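Long-range contacts in multicopper oxidase (Arthrobacter sp. FB24, PDB 3GDC), which probably oxidises phenolic or similar substrates at a copper centre and passes the electrons to dioxygen, as other multicopper oxidases of the laccase class do: residues A15-D19 with P196-K200; N226-Y230 with Y242-Q248. All coordinates share one frame; numbering follows the deposited sequence.

Interaction 1: A15-D19 with P196-K200; sequences AILRD and PVKVK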
# COMPACT_ATOMS: atom_id res chain seq x y z
N ALA A 15 14.27 -25.87 -0.83
CA ALA A 15 13.61 -26.81 0.08
C ALA A 15 12.49 -26.10 0.86
O ALA A 15 11.36 -26.61 0.96
CB ALA A 15 14.62 -27.42 1.02
N ILE A 16 12.81 -24.92 1.37
CA ILE A 16 11.85 -24.10 2.14
C ILE A 16 10.59 -23.81 1.32
O ILE A 16 9.47 -23.83 1.84
CB ILE A 16 12.52 -22.80 2.63
CG1 ILE A 16 13.56 -23.15 3.71
CG2 ILE A 16 11.48 -21.79 3.15
CD1 ILE A 16 14.30 -21.96 4.30
N LEU A 17 10.80 -23.55 0.03
CA LEU A 17 9.73 -23.20 -0.89
C LEU A 17 8.55 -24.18 -0.84
O LEU A 17 7.39 -23.77 -0.95
CB LEU A 17 10.29 -23.13 -2.31
CG LEU A 17 9.46 -22.64 -3.48
CD1 LEU A 17 9.17 -21.14 -3.33
CD2 LEU A 17 10.26 -22.92 -4.74
N ARG A 18 8.83 -25.47 -0.63
CA ARG A 18 7.79 -26.48 -0.67
C ARG A 18 7.67 -27.33 0.60
O ARG A 18 6.93 -28.32 0.63
CB ARG A 18 7.96 -27.37 -1.90
CG ARG A 18 7.74 -26.63 -3.21
CD ARG A 18 7.87 -27.59 -4.38
NE ARG A 18 7.62 -26.94 -5.67
CZ ARG A 18 8.56 -26.43 -6.46
NH1 ARG A 18 9.84 -26.48 -6.10
NH2 ARG A 18 8.21 -25.87 -7.61
N ASP A 19 8.35 -26.92 1.66
CA ASP A 19 8.35 -27.66 2.93
C ASP A 19 7.23 -27.16 3.87
O ASP A 19 7.43 -26.25 4.66
CB ASP A 19 9.73 -27.54 3.60
CG ASP A 19 9.86 -28.37 4.88
OD1 ASP A 19 8.89 -29.06 5.27
OD2 ASP A 19 10.96 -28.35 5.48
N PRO A 196 16.28 -21.62 -10.50
CA PRO A 196 14.92 -21.14 -10.77
C PRO A 196 13.84 -22.06 -10.20
O PRO A 196 14.04 -23.28 -10.06
CB PRO A 196 14.85 -21.13 -12.30
CG PRO A 196 16.25 -20.95 -12.74
CD PRO A 196 17.05 -21.77 -11.75
N VAL A 197 12.69 -21.47 -9.88
CA VAL A 197 11.54 -22.23 -9.39
C VAL A 197 10.93 -23.05 -10.54
O VAL A 197 10.40 -22.48 -11.49
CB VAL A 197 10.46 -21.30 -8.81
CG1 VAL A 197 9.30 -22.11 -8.23
CG2 VAL A 197 11.06 -20.39 -7.74
N LYS A 198 11.00 -24.38 -10.44
CA LYS A 198 10.50 -25.24 -11.52
C LYS A 198 8.99 -25.49 -11.41
O LYS A 198 8.51 -26.02 -10.41
CB LYS A 198 11.27 -26.56 -11.57
CG LYS A 198 12.76 -26.39 -11.88
CD LYS A 198 13.47 -27.76 -12.01
CE LYS A 198 14.91 -27.57 -12.45
NZ LYS A 198 15.61 -28.88 -12.73
N VAL A 199 8.26 -25.09 -12.45
CA VAL A 199 6.80 -25.29 -12.53
C VAL A 199 6.43 -25.86 -13.91
O VAL A 199 7.23 -25.82 -14.84
CB VAL A 199 6.01 -23.99 -12.27
CG1 VAL A 199 6.25 -23.44 -10.84
CG2 VAL A 199 6.32 -22.93 -13.34
N LYS A 200 5.21 -26.38 -14.04
CA LYS A 200 4.76 -26.97 -15.30
C LYS A 200 3.77 -26.07 -16.02
O LYS A 200 2.86 -25.52 -15.40
CB LYS A 200 4.13 -28.35 -15.04
CG LYS A 200 5.12 -29.40 -14.57
CD LYS A 200 4.42 -30.63 -14.03
CE LYS A 200 5.33 -31.38 -13.07
NZ LYS A 200 4.67 -32.58 -12.50
O HOH W 1 12.09 -25.60 -7.76

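Interaction 2: N226-Y230 with Y242-Q248; sequences NFFHY and YTDTISQ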
# COMPACT_ATOMS: atom_id res chain seq x y z
N ASN A 226 3.16 -12.77 -16.84
CA ASN A 226 2.12 -13.55 -16.19
C ASN A 226 1.24 -12.70 -15.29
O ASN A 226 1.64 -11.61 -14.87
CB ASN A 226 2.77 -14.70 -15.40
CG ASN A 226 3.28 -15.80 -16.31
OD1 ASN A 226 2.53 -16.70 -16.68
ND2 ASN A 226 4.55 -15.72 -16.69
N PHE A 227 0.04 -13.20 -15.02
CA PHE A 227 -0.92 -12.53 -14.15
C PHE A 227 -1.42 -13.56 -13.15
O PHE A 227 -1.45 -14.76 -13.45
CB PHE A 227 -2.08 -11.97 -14.96
CG PHE A 227 -1.80 -10.61 -15.53
CD1 PHE A 227 -0.89 -10.46 -16.57
CD2 PHE A 227 -2.43 -9.48 -15.01
CE1 PHE A 227 -0.61 -9.20 -17.08
CE2 PHE A 227 -2.15 -8.22 -15.53
CZ PHE A 227 -1.24 -8.09 -16.56
N PHE A 228 -1.77 -13.10 -11.96
CA PHE A 228 -2.26 -14.00 -10.91
C PHE A 228 -3.50 -13.43 -10.25
O PHE A 228 -3.69 -12.21 -10.25
CB PHE A 228 -1.16 -14.28 -9.86
CG PHE A 228 -0.50 -13.03 -9.33
CD1 PHE A 228 -1.07 -12.33 -8.26
CD2 PHE A 228 0.71 -12.58 -9.87
CE1 PHE A 228 -0.47 -11.18 -7.75
CE2 PHE A 228 1.32 -11.44 -9.36
CZ PHE A 228 0.73 -10.74 -8.30
N HIS A 229 -4.33 -14.31 -9.69
CA HIS A 229 -5.39 -13.87 -8.79
C HIS A 229 -4.80 -13.76 -7.40
O HIS A 229 -4.02 -14.62 -6.99
CB HIS A 229 -6.57 -14.85 -8.80
CG HIS A 229 -7.45 -14.70 -10.00
ND1 HIS A 229 -7.34 -15.51 -11.11
CD2 HIS A 229 -8.42 -13.80 -10.27
CE1 HIS A 229 -8.23 -15.13 -12.01
NE2 HIS A 229 -8.90 -14.10 -11.53
N TYR A 230 -5.14 -12.69 -6.70
CA TYR A 230 -4.59 -12.46 -5.37
C TYR A 230 -5.67 -12.49 -4.30
O TYR A 230 -6.73 -11.87 -4.45
CB TYR A 230 -3.81 -11.15 -5.32
CG TYR A 230 -3.15 -10.90 -4.00
CD1 TYR A 230 -2.10 -11.70 -3.55
CD2 TYR A 230 -3.56 -9.85 -3.18
CE1 TYR A 230 -1.48 -11.47 -2.33
CE2 TYR A 230 -2.95 -9.61 -1.96
CZ TYR A 230 -1.92 -10.41 -1.54
OH TYR A 230 -1.32 -10.18 -0.33
N TYR A 242 -6.83 -9.26 -9.95
CA TYR A 242 -6.16 -10.04 -10.96
C TYR A 242 -5.09 -9.12 -11.54
O TYR A 242 -5.41 -8.09 -12.14
CB TYR A 242 -7.15 -10.49 -12.05
CG TYR A 242 -6.56 -11.37 -13.13
CD1 TYR A 242 -6.08 -12.65 -12.84
CD2 TYR A 242 -6.51 -10.93 -14.46
CE1 TYR A 242 -5.55 -13.47 -13.83
CE2 TYR A 242 -5.98 -11.76 -15.47
CZ TYR A 242 -5.51 -13.03 -15.14
OH TYR A 242 -4.97 -13.87 -16.09
N THR A 243 -3.82 -9.46 -11.32
CA THR A 243 -2.73 -8.51 -11.57
C THR A 243 -1.38 -9.19 -11.73
O THR A 243 -1.27 -10.40 -11.58
CB THR A 243 -2.69 -7.43 -10.46
OG1 THR A 243 -1.80 -6.38 -10.85
CG2 THR A 243 -2.27 -8.03 -9.12
N ASP A 244 -0.35 -8.41 -12.04
CA ASP A 244 1.01 -8.95 -12.11
C ASP A 244 1.95 -8.37 -11.05
O ASP A 244 3.09 -8.79 -10.96
CB ASP A 244 1.61 -8.76 -13.51
CG ASP A 244 1.64 -7.29 -13.95
OD1 ASP A 244 1.61 -6.40 -13.08
OD2 ASP A 244 1.68 -7.04 -15.17
N THR A 245 1.45 -7.41 -10.27
CA THR A 245 2.24 -6.73 -9.24
C THR A 245 1.37 -6.50 -8.01
O THR A 245 0.27 -5.99 -8.12
CB THR A 245 2.76 -5.36 -9.73
OG1 THR A 245 3.52 -5.53 -10.93
CG2 THR A 245 3.64 -4.69 -8.68
N ILE A 246 1.87 -6.89 -6.83
CA ILE A 246 1.16 -6.60 -5.59
C ILE A 246 2.10 -6.06 -4.52
O ILE A 246 3.31 -6.34 -4.56
CB ILE A 246 0.37 -7.82 -5.03
CG1 ILE A 246 1.26 -9.06 -4.86
CG2 ILE A 246 -0.84 -8.12 -5.87
CD1 ILE A 246 1.65 -9.28 -3.42
N SER A 247 1.55 -5.33 -3.56
CA SER A 247 2.35 -4.77 -2.47
C SER A 247 1.88 -5.28 -1.11
O SER A 247 0.70 -5.63 -0.95
CB SER A 247 2.31 -3.24 -2.50
OG SER A 247 0.99 -2.77 -2.24
N GLN A 248 2.81 -5.32 -0.17
CA GLN A 248 2.55 -5.75 1.20
C GLN A 248 3.42 -4.95 2.16
O GLN A 248 4.63 -4.87 1.97
CB GLN A 248 2.89 -7.24 1.35
CG GLN A 248 2.04 -8.19 0.50
CD GLN A 248 2.47 -9.65 0.67
OE1 GLN A 248 3.55 -9.93 1.16
NE2 GLN A 248 1.60 -10.58 0.25
O HOH W 2 2.78 -9.11 -16.61

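Interaction 1: A15-D19 with P196-K200
Leu17 and Val197 supply the apolar part of this contact. One methyl of the leucine, Leu17 CD2, comes to 3.7 Å from Val197 CG1 and 4.0 Å from Val197 CG2, reaching both branches of the valine, while the two side chains run obliquely to one another. The leucine gets there because its CG stands opposite the backbone N (chi1 -173°), which sets CD2 against the valine. Both residues are buried, and Phe192 of helix 191-194 packs against each of them, so the small patch belongs to a wider apolar layer.

In the fold, helix 13-18 is set against strand 197-200, an outermost strand of the five-stranded sheet in the second cupredoxin-like domain. Between the segments only 144 Å² is buried and the closest CA pair, Leu17 and Val197, is 8.7 Å apart, evidence that the helix and strand backbones do not meet and that the contact depends on side chains reaching across.

The polar part falls to Arg18. Its chain is extended from CG to NE, which brings the guanidinium to the strand backbone, where Arg18 NH2 lies 2.8 Å from Lys198 O, an approach oblique to the guanidinium plane. A water lies in that plane at the guanidinium edge: Arg18 NH1 donates to its oxygen over 2.9 Å, and Lys198 N donates to the same water over 3.1 Å. Arg18 NE forms a salt bridge with Asp163 of strand 163-172, which probably limits rotation of the group.

Interaction 2: N226-Y230 with Y242-Q248
The Tyr242 ring carries Phe227 CB over one face, 4.0 Å from its centroid, and meets the His229 ring obliquely. Tyr242 CD1 stands over the centre of the imidazole, 3.4 Å from His229 CE1. Over one face of Phe227 sits Asp244 CB, only 4° off the ring normal, a CH-pi contact. The Phe228 ring has the carbonyl O of Thr243 above its centre and Ile246 CG2 at its edge, in plane.

The aromatic groups are carried on or just beside an antiparallel beta hairpin, strands 228-232 and 241-243, in a cupredoxin-like domain. Phe228 and Thr243 form a hydrogen-bonded pair of it, next to the non-hydrogen-bonded pair His229 and Tyr242: Phe228 N donates to Thr243 O at 2.8 Å and Thr243 N to Phe228 O at 3.0 Å, both nearly straight. With chi1 50°, Phe228 CG lies between its backbone N and carbonyl carbon, which folds the ring over the Thr243 carbonyl. Past Asp244 the chain enters strand 245-249 of the other sheet, so the contact spans two sheets.

Asp244 also makes a salt bridge with Arg253 of the second subunit, while Phe227 meets the ring of His129 there, placing this edge at a subunit interface.

Tyr230 lays its ring against Ile246, whose CG2 is offset toward the rim of one face. A phenylalanine in place of Tyr230 would probably leave Gln248 NE2 without this acceptor, dependent on its bond with Leu209 O. Gln248 NE2 donates to Tyr230 OH over 3.0 Å, the oxygen lying 13° out of the Gln248 amide plane.

How the interactions relate
From the N terminus, segment 15-19 on helix 13-18 opens interaction 1, which closes only at segment 196-200, 177 residues on at the closest ends, after the chain has passed through the first copper-binding domain and into the second. Interaction 2 follows in series, with neither nesting nor crossing: segments 226-230 and 242-248 are 12 residues apart and close a short hairpin loop. The centres of interactions 1 and 2 are about 19 Å apart and their nearest atoms about 8 Å, so they do not touch. Both nevertheless reach the five-stranded sheet, at its two outermost strands: 197-200 packs against helix 13-18, while 245-249 meets strand 228-232 of the six-stranded sheet through side chains.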